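Local structure of Non-structural protein 3 (Porcine deltacoronavirus, 6LN0) at residues A[26-39]-A[80-92]. The protein probably processes the viral polyprotein through a zinc-bearing papain-like protease domain and carries a macro domain, a fold that commonly binds ADP-ribose. Sequence-based numbering, arbitrary orientation.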
ATOM      1  N   PHE A  26      26.657  29.970 -13.763  1.00 69.48           N
ATOM      2  CA  PHE A  26      25.901  31.106 -13.243  1.00 65.57           C
ATOM      3  C   PHE A  26      24.861  31.605 -14.252  1.00 67.76           C
ATOM      4  O   PHE A  26      24.833  31.201 -15.416  1.00 72.71           O
ATOM      5  CB  PHE A  26      26.837  32.248 -12.855  1.00 61.24           C
ATOM      6  CG  PHE A  26      27.655  31.971 -11.628  1.00 63.71           C
ATOM      7  CD1 PHE A  26      27.080  32.007 -10.369  1.00 63.55           C
ATOM      8  CD2 PHE A  26      29.006  31.681 -11.730  1.00 64.23           C
ATOM      9  CE1 PHE A  26      27.844  31.756  -9.228  1.00 61.22           C
ATOM     10  CE2 PHE A  26      29.765  31.425 -10.601  1.00 66.17           C
ATOM     11  CZ  PHE A  26      29.185  31.465  -9.348  1.00 60.99           C
ATOM     12  N   ASP A  27      23.992  32.506 -13.778  1.00 69.37           N
ATOM     13  CA  ASP A  27      22.870  33.046 -14.548  1.00 67.35           C
ATOM     14  C   ASP A  27      22.233  34.230 -13.814  1.00 68.38           C
ATOM     15  O   ASP A  27      21.131  34.108 -13.257  1.00 65.38           O
ATOM     16  CB  ASP A  27      21.836  31.947 -14.809  1.00 69.11           C
ATOM     17  CG  ASP A  27      20.626  32.447 -15.593  1.00 77.66           C
ATOM     18  OD1 ASP A  27      20.676  33.583 -16.124  1.00 75.42           O
ATOM     19  OD2 ASP A  27      19.618  31.701 -15.674  1.00 78.26           O
ATOM     20  N   ASN A  28      22.921  35.379 -13.815  1.00 69.22           N
ATOM     21  CA  ASN A  28      22.519  36.567 -13.047  1.00 65.13           C
ATOM     22  C   ASN A  28      22.201  36.195 -11.601  1.00 59.78           C
ATOM     23  O   ASN A  28      21.212  36.630 -11.015  1.00 57.17           O
ATOM     24  CB  ASN A  28      21.344  37.280 -13.712  1.00 64.67           C
ATOM     25  CG  ASN A  28      21.687  37.773 -15.098  1.00 65.70           C
ATOM     26  OD1 ASN A  28      21.078  37.359 -16.088  1.00 66.33           O
ATOM     27  ND2 ASN A  28      22.688  38.643 -15.182  1.00 66.95           N
ATOM     28  N   SER A  29      23.090  35.405 -11.021  1.00 58.42           N
ATOM     29  CA  SER A  29      22.807  34.692  -9.794  1.00 55.38           C
ATOM     30  C   SER A  29      23.068  35.567  -8.583  1.00 53.96           C
ATOM     31  O   SER A  29      23.832  36.531  -8.628  1.00 55.24           O
ATOM     32  CB  SER A  29      23.661  33.428  -9.711  1.00 58.57           C
ATOM     33  OG  SER A  29      23.592  32.676 -10.915  1.00 60.23           O
ATOM     34  N   VAL A  30      22.406  35.219  -7.489  1.00 55.47           N
ATOM     35  CA  VAL A  30      22.750  35.748  -6.180  1.00 48.71           C
ATOM     36  C   VAL A  30      23.715  34.755  -5.563  1.00 56.72           C
ATOM     37  O   VAL A  30      23.341  33.620  -5.260  1.00 53.84           O
ATOM     38  CB  VAL A  30      21.518  35.944  -5.299  1.00 52.20           C
ATOM     39  CG1 VAL A  30      21.948  36.288  -3.866  1.00 52.26           C
ATOM     40  CG2 VAL A  30      20.646  37.031  -5.888  1.00 55.12           C
ATOM     41  N   LEU A  31      24.964  35.171  -5.404  1.00 55.06           N
ATOM     42  CA  LEU A  31      25.976  34.326  -4.798  1.00 50.64           C
ATOM     43  C   LEU A  31      26.009  34.636  -3.317  1.00 48.13           C
ATOM     44  O   LEU A  31      26.270  35.783  -2.935  1.00 51.79           O
ATOM     45  CB  LEU A  31      27.333  34.578  -5.446  1.00 46.91           C
ATOM     46  CG  LEU A  31      28.530  33.843  -4.874  1.00 51.31           C
ATOM     47  CD1 LEU A  31      28.421  32.353  -5.178  1.00 53.92           C
ATOM     48  CD2 LEU A  31      29.806  34.423  -5.465  1.00 53.27           C
ATOM     49  N   VAL A  32      25.733  33.628  -2.484  1.00 44.60           N
ATOM     50  CA  VAL A  32      25.734  33.817  -1.038  1.00 48.52           C
ATOM     51  C   VAL A  32      27.148  33.652  -0.495  1.00 47.74           C
ATOM     52  O   VAL A  32      27.866  32.713  -0.853  1.00 45.26           O
ATOM     53  CB  VAL A  32      24.770  32.841  -0.332  1.00 48.12           C
ATOM     54  CG1 VAL A  32      24.760  33.152   1.138  1.00 48.07           C
ATOM     55  CG2 VAL A  32      23.354  32.950  -0.883  1.00 50.25           C
ATOM     56  N   ASN A  33      27.527  34.549   0.405  1.00 49.17           N
ATOM     57  CA  ASN A  33      28.859  34.571   1.012  1.00 53.76           C
ATOM     58  C   ASN A  33      28.723  34.349   2.510  1.00 50.31           C
ATOM     59  O   ASN A  33      28.231  35.242   3.225  1.00 49.77           O
ATOM     60  CB  ASN A  33      29.561  35.902   0.729  1.00 51.47           C
ATOM     61  CG  ASN A  33      30.968  35.985   1.338  1.00 59.55           C
ATOM     62  OD1 ASN A  33      31.164  35.843   2.557  1.00 58.83           O
ATOM     63  ND2 ASN A  33      31.953  36.248   0.482  1.00 62.62           N
ATOM     64  N   PRO A  34      29.140  33.212   3.035  1.00 54.68           N
ATOM     65  CA  PRO A  34      29.023  32.965   4.478  1.00 53.97           C
ATOM     66  C   PRO A  34      30.187  33.616   5.212  1.00 59.45           C
ATOM     67  O   PRO A  34      31.336  33.174   5.112  1.00 59.43           O
ATOM     68  CB  PRO A  34      29.056  31.430   4.570  1.00 53.39           C
ATOM     69  CG  PRO A  34      28.933  30.930   3.151  1.00 52.04           C
ATOM     70  CD  PRO A  34      29.579  32.009   2.321  1.00 57.61           C
ATOM     71  N   ALA A  35      29.888  34.677   5.954  1.00 52.87           N
ATOM     72  CA  ALA A  35      30.865  35.674   6.323  1.00 56.74           C
ATOM     73  C   ALA A  35      30.853  35.880   7.826  1.00 64.58           C
ATOM     74  O   ALA A  35      29.981  35.377   8.542  1.00 63.66           O
ATOM     75  CB  ALA A  35      30.586  37.006   5.612  1.00 56.11           C
ATOM     76  N   ASN A  36      31.841  36.635   8.301  1.00 64.66           N
ATOM     77  CA  ASN A  36      31.840  37.123   9.670  1.00 63.13           C
ATOM     78  C   ASN A  36      31.413  38.582   9.661  1.00 61.32           C
ATOM     79  O   ASN A  36      31.394  39.228   8.619  1.00 63.39           O
ATOM     80  CB  ASN A  36      33.217  36.963  10.313  1.00 65.60           C
ATOM     81  CG  ASN A  36      34.291  37.743   9.587  1.00 70.09           C
ATOM     82  OD1 ASN A  36      34.352  38.973   9.683  1.00 69.89           O
ATOM     83  ND2 ASN A  36      35.145  37.031   8.846  1.00 71.02           N
ATOM     84  N   ALA A  37      31.052  39.094  10.838  1.00 64.22           N
ATOM     85  CA  ALA A  37      30.550  40.462  10.924  1.00 65.54           C
ATOM     86  C   ALA A  37      31.539  41.490  10.386  1.00 74.00           C
ATOM     87  O   ALA A  37      31.113  42.584   9.988  1.00 72.66           O
ATOM     88  CB  ALA A  37      30.189  40.812  12.369  1.00 62.24           C
ATOM     89  N   GLN A  38      32.839  41.169  10.350  1.00 73.54           N
ATOM     90  CA  GLN A  38      33.863  42.088   9.866  1.00 70.68           C
ATOM     91  C   GLN A  38      34.229  41.854   8.410  1.00 69.63           C
ATOM     92  O   GLN A  38      35.165  42.487   7.914  1.00 71.97           O
ATOM     93  CB  GLN A  38      35.124  41.989  10.725  1.00 71.87           C
ATOM     94  CG  GLN A  38      35.164  42.976  11.858  1.00 69.50           C
ATOM     95  CD  GLN A  38      34.311  42.524  13.022  1.00 80.98           C
ATOM     96  OE1 GLN A  38      33.982  41.334  13.145  1.00 81.65           O
ATOM     97  NE2 GLN A  38      33.936  43.470  13.884  1.00 81.13           N
ATOM     98  N   LEU A  39      33.531  40.946   7.723  1.00 67.61           N
ATOM     99  CA  LEU A  39      33.729  40.700   6.287  1.00 65.98           C
ATOM    100  C   LEU A  39      35.205  40.560   5.930  1.00 63.54           C
ATOM    101  O   LEU A  39      35.628  40.845   4.810  1.00 69.16           O
ATOM    102  CB  LEU A  39      33.070  41.794   5.443  1.00 66.28           C
ATOM    103  CG  LEU A  39      31.612  42.074   5.830  1.00 69.61           C
ATOM    104  CD1 LEU A  39      31.197  43.487   5.425  1.00 61.97           C
ATOM    105  CD2 LEU A  39      30.677  41.016   5.248  1.00 57.52           C
ATOM    106  N   LYS A  80      31.575  39.249 -14.624  1.00 67.63           N
ATOM    107  CA  LYS A  80      31.946  38.563 -15.866  1.00 64.51           C
ATOM    108  C   LYS A  80      31.419  37.138 -15.903  1.00 65.34           C
ATOM    109  O   LYS A  80      31.133  36.604 -16.980  1.00 67.80           O
ATOM    110  CB  LYS A  80      33.479  38.505 -16.066  1.00 63.69           C
ATOM    111  CG  LYS A  80      34.339  39.672 -15.559  1.00 69.02           C
ATOM    112  CD  LYS A  80      35.817  39.247 -15.428  1.00 67.91           C
ATOM    113  CE  LYS A  80      36.651  40.233 -14.591  1.00 74.39           C
ATOM    114  NZ  LYS A  80      38.104  39.839 -14.432  1.00 71.09           N
ATOM    115  N   LEU A  81      31.300  36.503 -14.742  1.00 67.85           N
ATOM    116  CA  LEU A  81      30.960  35.093 -14.671  1.00 67.64           C
ATOM    117  C   LEU A  81      29.462  34.826 -14.655  1.00 64.74           C
ATOM    118  O   LEU A  81      29.061  33.673 -14.847  1.00 67.32           O
ATOM    119  CB  LEU A  81      31.619  34.466 -13.437  1.00 64.98           C
ATOM    120  CG  LEU A  81      33.147  34.403 -13.583  1.00 71.16           C
ATOM    121  CD1 LEU A  81      33.858  34.882 -12.325  1.00 67.82           C
ATOM    122  CD2 LEU A  81      33.615  33.003 -13.986  1.00 68.24           C
ATOM    123  N   GLY A  82      28.632  35.853 -14.471  1.00 63.44           N
ATOM    124  CA  GLY A  82      27.193  35.695 -14.361  1.00 57.28           C
ATOM    125  C   GLY A  82      26.625  35.948 -12.979  1.00 57.70           C
ATOM    126  O   GLY A  82      25.452  35.641 -12.750  1.00 59.47           O
ATOM    127  N   VAL A  83      27.419  36.488 -12.056  1.00 54.51           N
ATOM    128  CA  VAL A  83      26.986  36.772 -10.694  1.00 54.50           C
ATOM    129  C   VAL A  83      26.423  38.189 -10.664  1.00 58.10           C
ATOM    130  O   VAL A  83      27.163  39.165 -10.842  1.00 53.04           O
ATOM    131  CB  VAL A  83      28.138  36.609  -9.697  1.00 52.17           C
ATOM    132  CG1 VAL A  83      27.674  36.919  -8.295  1.00 50.55           C
ATOM    133  CG2 VAL A  83      28.694  35.213  -9.770  1.00 54.65           C
ATOM    134  N   ALA A  84      25.106  38.303 -10.444  1.00 52.56           N
ATOM    135  CA  ALA A  84      24.481  39.618 -10.415  1.00 50.69           C
ATOM    136  C   ALA A  84      24.846  40.370  -9.150  1.00 52.30           C
ATOM    137  O   ALA A  84      25.021  41.591  -9.181  1.00 55.30           O
ATOM    138  CB  ALA A  84      22.962  39.502 -10.532  1.00 52.56           C
ATOM    139  N   CYS A  85      24.955  39.666  -8.025  1.00 52.16           N
ATOM    140  CA  CYS A  85      25.305  40.319  -6.773  1.00 48.99           C
ATOM    141  C   CYS A  85      25.725  39.264  -5.756  1.00 51.97           C
ATOM    142  O   CYS A  85      25.608  38.058  -5.992  1.00 48.29           O
ATOM    143  CB  CYS A  85      24.137  41.150  -6.250  1.00 53.00           C
ATOM    144  SG  CYS A  85      22.675  40.141  -5.950  1.00 58.64           S
ATOM    145  N   ILE A  86      26.210  39.750  -4.612  1.00 51.21           N
ATOM    146  CA  ILE A  86      26.749  38.931  -3.535  1.00 45.99           C
ATOM    147  C   ILE A  86      25.986  39.265  -2.264  1.00 46.65           C
ATOM    148  O   ILE A  86      25.860  40.436  -1.903  1.00 46.65           O
ATOM    149  CB  ILE A  86      28.258  39.168  -3.343  1.00 46.32           C
ATOM    150  CG1 ILE A  86      29.030  38.614  -4.536  1.00 51.58           C
ATOM    151  CG2 ILE A  86      28.772  38.534  -2.048  1.00 45.19           C
ATOM    152  CD1 ILE A  86      30.430  39.192  -4.693  1.00 48.35           C
ATOM    153  N   LEU A  87      25.492  38.241  -1.586  1.00 41.89           N
ATOM    154  CA  LEU A  87      24.713  38.414  -0.373  1.00 47.57           C
ATOM    155  C   LEU A  87      25.517  37.856   0.793  1.00 47.19           C
ATOM    156  O   LEU A  87      26.043  36.743   0.704  1.00 49.16           O
ATOM    157  CB  LEU A  87      23.356  37.712  -0.524  1.00 46.02           C
ATOM    158  CG  LEU A  87      22.340  37.672   0.612  1.00 43.15           C
ATOM    159  CD1 LEU A  87      22.091  39.043   1.172  1.00 38.18           C
ATOM    160  CD2 LEU A  87      21.025  37.027   0.121  1.00 46.48           C
ATOM    161  N   HIS A  88      25.631  38.629   1.865  1.00 43.10           N
ATOM    162  CA  HIS A  88      26.471  38.272   3.001  1.00 50.61           C
ATOM    163  C   HIS A  88      25.588  37.958   4.189  1.00 52.32           C
ATOM    164  O   HIS A  88      24.745  38.778   4.561  1.00 55.06           O
ATOM    165  CB  HIS A  88      27.434  39.405   3.395  1.00 46.87           C
ATOM    166  CG  HIS A  88      28.317  39.859   2.282  1.00 50.06           C
ATOM    167  ND1 HIS A  88      27.852  40.614   1.228  1.00 50.89           N
ATOM    168  CD2 HIS A  88      29.638  39.656   2.050  1.00 56.83           C
ATOM    169  CE1 HIS A  88      28.853  40.865   0.397  1.00 55.13           C
ATOM    170  NE2 HIS A  88      29.945  40.288   0.867  1.00 52.75           N
ATOM    171  N   VAL A  89      25.823  36.805   4.814  1.00 48.80           N
ATOM    172  CA  VAL A  89      25.125  36.420   6.031  1.00 57.90           C
ATOM    173  C   VAL A  89      26.092  35.738   6.987  1.00 57.72           C
ATOM    174  O   VAL A  89      27.021  35.039   6.572  1.00 55.41           O
ATOM    175  CB  VAL A  89      23.939  35.502   5.716  1.00 53.48           C
ATOM    176  CG1 VAL A  89      22.833  36.333   5.131  1.00 48.80           C
ATOM    177  CG2 VAL A  89      24.379  34.424   4.743  1.00 52.85           C
ATOM    178  N   VAL A  90      25.845  35.932   8.280  1.00 53.97           N
ATOM    179  CA  VAL A  90      26.713  35.427   9.341  1.00 57.32           C
ATOM    180  C   VAL A  90      26.145  34.118   9.880  1.00 64.91           C
ATOM    181  O   VAL A  90      25.175  34.139  10.657  1.00 65.56           O
ATOM    182  CB  VAL A  90      26.869  36.473  10.457  1.00 58.58           C
ATOM    183  CG1 VAL A  90      27.863  36.004  11.497  1.00 55.52           C
ATOM    184  CG2 VAL A  90      27.300  37.800   9.860  1.00 59.44           C
ATOM    185  N   PRO A  91      26.689  32.965   9.494  1.00 62.82           N
ATOM    186  CA  PRO A  91      26.203  31.710  10.049  1.00 62.76           C
ATOM    187  C   PRO A  91      26.379  31.698  11.564  1.00 69.44           C
ATOM    188  O   PRO A  91      27.276  32.371  12.099  1.00 74.53           O
ATOM    189  CB  PRO A  91      27.084  30.651   9.378  1.00 63.68           C
ATOM    190  CG  PRO A  91      27.663  31.322   8.172  1.00 58.78           C
ATOM    191  CD  PRO A  91      27.790  32.762   8.532  1.00 58.79           C
ATOM    192  N   PRO A  92      25.535  30.964  12.276  1.00 70.68           N
ATOM    193  CA  PRO A  92      25.834  30.694  13.683  1.00 74.39           C
ATOM    194  C   PRO A  92      27.025  29.755  13.762  1.00 78.08           C
ATOM    195  O   PRO A  92      27.283  28.965  12.847  1.00 76.36           O
ATOM    196  CB  PRO A  92      24.556  30.023  14.189  1.00 74.28           C
ATOM    197  CG  PRO A  92      24.061  29.299  12.982  1.00 74.57           C
ATOM    198  CD  PRO A  92      24.363  30.202  11.812  1.00 72.00           C
TER
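Val83 lays its CG2 methyl over one face of the Phe26 ring, 3.6 Å from the ring centroid and 11° off its normal, a CH-pi contact at the start of two neighbouring parallel strands, 29-34 and 83-89. With CG1 of the valine anti to the backbone N (chi1 180°), that branch meets Leu31 CB at 3.7 Å, which leaves CG2 for the ring. A beta bulge follows, where Ser29 O accepts a bond from Ala84 N at 2.8 Å and a weak one from Cys85 N. Beyond it the ladder runs regularly to Ala35, and Asn33 N meets Leu87 O at 2.7 Å. On the face of Leu31, Asn33 and His88, helices 44-53 and 55-64 close the packing. Leu39 CD2 reaches His88 CD2 at 3.6 Å, the two side chains crossing at about a right angle, while ND1 and NE2 of the imidazole bond to Leu71 O and Tyr57 OH, which fixes its rotation. The far end is more open to solvent: exposed Val90 lays CG1 beside Ala35 O at 3.7 Å, and the partly exposed prolines touch through Pro91 CG and Pro34 CB at 3.9 Å. Within the central sheet of the macro domain, backbone bonds thus set the register and apolar contacts line both faces, while the buried polar histidine is satisfied through both ring nitrogens; solvent gains access towards the strand ends near Val90.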